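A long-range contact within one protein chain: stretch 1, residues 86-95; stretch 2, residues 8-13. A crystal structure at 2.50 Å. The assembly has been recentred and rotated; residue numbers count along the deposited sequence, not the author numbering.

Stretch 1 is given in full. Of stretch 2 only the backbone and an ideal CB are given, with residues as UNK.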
# COMPACT_ATOMS: atom_id res chain seq x y z
N HIS A 86 -33.73 27.18 -1.55
CA HIS A 86 -34.91 27.58 -2.32
C HIS A 86 -34.98 26.60 -3.46
O HIS A 86 -35.45 26.93 -4.55
CB HIS A 86 -34.74 28.97 -2.95
CG HIS A 86 -35.05 30.10 -2.03
ND1 HIS A 86 -34.14 30.60 -1.13
CD2 HIS A 86 -36.20 30.80 -1.84
CE1 HIS A 86 -34.70 31.57 -0.42
NE2 HIS A 86 -35.95 31.71 -0.83
N ILE A 87 -34.51 25.38 -3.21
CA ILE A 87 -34.48 24.36 -4.24
C ILE A 87 -35.85 23.98 -4.81
O ILE A 87 -35.95 23.63 -5.99
CB ILE A 87 -33.73 23.10 -3.73
CG1 ILE A 87 -33.33 22.22 -4.90
CG2 ILE A 87 -34.60 22.34 -2.74
CD1 ILE A 87 -32.47 21.05 -4.51
N ILE A 88 -36.91 24.06 -4.01
CA ILE A 88 -38.23 23.72 -4.52
C ILE A 88 -38.72 24.78 -5.51
O ILE A 88 -39.06 24.47 -6.65
CB ILE A 88 -39.29 23.57 -3.39
CG1 ILE A 88 -38.96 22.37 -2.50
CG2 ILE A 88 -40.67 23.37 -3.98
CD1 ILE A 88 -37.77 22.58 -1.60
N ALA A 89 -38.74 26.04 -5.07
CA ALA A 89 -39.17 27.14 -5.92
C ALA A 89 -38.30 27.26 -7.17
O ALA A 89 -38.81 27.53 -8.26
CB ALA A 89 -39.16 28.44 -5.14
N ASP A 90 -36.99 27.09 -7.02
CA ASP A 90 -36.09 27.18 -8.16
C ASP A 90 -36.42 26.11 -9.18
O ASP A 90 -36.43 26.36 -10.38
CB ASP A 90 -34.63 27.03 -7.74
CG ASP A 90 -33.93 28.37 -7.52
OD1 ASP A 90 -34.33 29.10 -6.60
OD2 ASP A 90 -32.99 28.68 -8.28
N LEU A 91 -36.69 24.90 -8.70
CA LEU A 91 -37.03 23.79 -9.58
C LEU A 91 -38.31 24.07 -10.37
O LEU A 91 -38.42 23.71 -11.54
CB LEU A 91 -37.18 22.50 -8.78
CG LEU A 91 -35.89 21.77 -8.39
CD1 LEU A 91 -36.21 20.54 -7.54
CD2 LEU A 91 -35.16 21.35 -9.66
N ALA A 92 -39.27 24.72 -9.70
CA ALA A 92 -40.54 25.05 -10.34
C ALA A 92 -40.30 25.91 -11.58
O ALA A 92 -40.93 25.71 -12.61
CB ALA A 92 -41.44 25.78 -9.36
N ASN A 93 -39.37 26.86 -11.47
CA ASN A 93 -39.03 27.75 -12.58
C ASN A 93 -38.73 26.95 -13.86
O ASN A 93 -38.69 27.52 -14.95
CB ASN A 93 -37.81 28.61 -12.24
CG ASN A 93 -38.04 29.52 -11.04
OD1 ASN A 93 -39.07 30.20 -10.96
ND2 ASN A 93 -37.08 29.54 -10.11
N TYR A 94 -38.50 25.65 -13.71
CA TYR A 94 -38.23 24.78 -14.85
C TYR A 94 -39.32 23.73 -15.01
O TYR A 94 -39.14 22.74 -15.71
CB TYR A 94 -36.87 24.08 -14.70
CG TYR A 94 -35.72 25.05 -14.54
CD1 TYR A 94 -35.32 25.48 -13.27
CD2 TYR A 94 -35.09 25.60 -15.65
CE1 TYR A 94 -34.32 26.43 -13.12
CE2 TYR A 94 -34.10 26.56 -15.52
CZ TYR A 94 -33.72 26.97 -14.25
OH TYR A 94 -32.76 27.95 -14.11
N ASN A 95 -40.46 23.96 -14.36
CA ASN A 95 -41.59 23.04 -14.43
C ASN A 95 -41.23 21.67 -13.89
O ASN A 95 -41.58 20.64 -14.48
CB ASN A 95 -42.08 22.94 -15.87
CG ASN A 95 -43.24 23.88 -16.16
OD1 ASN A 95 -44.36 23.65 -15.70
ND2 ASN A 95 -42.97 24.95 -16.91
N UNK A 8 -28.22 22.61 -18.86
CA UNK A 8 -27.59 22.72 -17.55
C UNK A 8 -27.97 24.02 -16.85
O UNK A 8 -27.90 25.08 -17.46
CB UNK A 8 -26.07 22.63 -17.69
N UNK A 9 -28.37 23.94 -15.58
CA UNK A 9 -28.74 25.12 -14.80
C UNK A 9 -28.33 24.97 -13.35
O UNK A 9 -27.96 23.88 -12.92
CB UNK A 9 -30.25 25.37 -14.89
N UNK A 10 -28.40 26.06 -12.60
CA UNK A 10 -28.05 26.01 -11.19
C UNK A 10 -29.29 26.29 -10.33
O UNK A 10 -30.24 26.94 -10.79
CB UNK A 10 -26.94 27.01 -10.88
N UNK A 11 -29.29 25.78 -9.11
CA UNK A 11 -30.41 25.95 -8.19
C UNK A 11 -29.91 26.54 -6.87
O UNK A 11 -28.89 26.09 -6.32
CB UNK A 11 -31.12 24.62 -7.95
N UNK A 12 -30.64 27.52 -6.35
CA UNK A 12 -30.29 28.19 -5.11
C UNK A 12 -30.56 27.29 -3.90
O UNK A 12 -31.65 27.30 -3.33
CB UNK A 12 -31.07 29.50 -4.98
N UNK A 13 -29.55 26.51 -3.50
CA UNK A 13 -29.70 25.63 -2.36
C UNK A 13 -29.20 26.27 -1.08
O UNK A 13 -28.99 25.59 -0.08
CB UNK A 13 -28.96 24.31 -2.61

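Stretch 2 runs as an extended strand through position 10 and then continues as loop past the helix of stretch 1, with position 9 near Tyr94, position 11 near Asp90, and positions 12 and 13 near His86 and Ile87.

Position 8 has extended backbone angles (-123/132), and its ideal CB has nothing of stretch 1 within 5.5 Å. Stretch 1 therefore sets no preference here, beyond the general liking of strands for beta-branched or aromatic residues. The residue is Ile8, which makes no contact with stretch 1.

Position 9 is different. Its CA-to-CB bond points toward stretch 1, and the ideal CB lies 3.7 Å from Tyr94 OH, so a side chain continuing in that direction can run alongside the phenol ring. A flat side chain would suit, whether histidine, tyrosine or phenylalanine, and so might a long one such as arginine or methionine. The deposited residue is His9. With chi1 in the m well, its imidazole lies beside the tyrosine, His9 CG being 3.5 Å from Tyr94 CE2, which sits over one face of the imidazole. The ring centroids are 4.5 Å apart and the planes are inclined at 38°, an oblique pairing in which the two rings are close without being parallel.

At position 10 the alternation of the strand turns CA-to-CB away, and no atom of stretch 1 comes within 5.5 Å of the ideal CB. Many side chains could be accommodated as far as this contact is concerned. Tyr10 is found, in the p rotamer; the end of its side chain comes nearer to stretch 1, and its hydroxyl is hydrogen-bonded elsewhere in the structure.

Position 11 points sideways, but its surroundings are telling: the ideal CB is 4.3 Å from Asp90 CB, 4.5 Å from Ile87 CG1 and 5.5 Å from Leu91 CD2. These carbons offer an apolar surface along the helix, to which leucine, isoleucine, valine or methionine could be fitted. Leu11 occupies the site and has the largest area covered by stretch 1 of any residue in stretch 2. Its CD1 packs 3.8 Å from Leu91 CD2 and 4.1 Å from Ile87 CG1, while its CD2 lies 4.1 Å from Asp90 CB and 4.2 Å from Tyr94 CE1; both methyls lie against Leu91, whose CD2 is also 4.0 Å from Leu11 CD2.

Position 12 is held by its backbone. Its N donates a weak hydrogen bond to Asp90 OD2 (3.3 Å), and its O accepts one from His86 N (2.7 Å), just before the helix. The ideal CB is 3.7 Å from Asp90 OD1 and 4.2 Å from His86 CB, a polar setting suited to asparagine, serine or threonine; an acidic group would have to avoid the carboxylate. Asn12 is present, its CB 3.6 Å from Asp90 OD1, and its OD1 lies obliquely to the His86 ring.

Position 13, at -94/15, has backbone angles open to most residues, and its ideal CB would be 5.0 Å from Ile87 CB, without crowding, so stretch 1 does not dictate a size; alanine, serine, asparagine or glycine are among those that would serve. It is Gly13, whose CA approaches His86 N to 4.4 Å.

Stretch 2 (8-13) IHYLNG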
# COMPACT_ATOMS: atom_id res chain seq x y z
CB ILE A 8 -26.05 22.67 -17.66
CG1 ILE A 8 -25.60 21.34 -18.27
CG2 ILE A 8 -25.43 22.87 -16.30
CD1 ILE A 8 -25.84 20.14 -17.38
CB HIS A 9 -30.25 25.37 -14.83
CG HIS A 9 -30.80 25.59 -16.20
ND1 HIS A 9 -31.39 24.58 -16.94
CD2 HIS A 9 -30.82 26.69 -16.99
CE1 HIS A 9 -31.74 25.06 -18.12
NE2 HIS A 9 -31.41 26.34 -18.17
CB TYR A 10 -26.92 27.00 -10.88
CG TYR A 10 -27.22 28.46 -11.15
CD1 TYR A 10 -28.10 29.18 -10.33
CD2 TYR A 10 -26.60 29.13 -12.20
CE1 TYR A 10 -28.35 30.53 -10.57
CE2 TYR A 10 -26.85 30.48 -12.44
CZ TYR A 10 -27.73 31.18 -11.63
OH TYR A 10 -27.97 32.52 -11.87
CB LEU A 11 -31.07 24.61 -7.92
CG LEU A 11 -31.36 23.71 -9.12
CD1 LEU A 11 -31.67 22.29 -8.64
CD2 LEU A 11 -32.51 24.29 -9.95
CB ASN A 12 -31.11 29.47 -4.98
CG ASN A 12 -30.52 30.43 -3.98
OD1 ASN A 12 -30.19 30.05 -2.87
ND2 ASN A 12 -30.40 31.69 -4.38
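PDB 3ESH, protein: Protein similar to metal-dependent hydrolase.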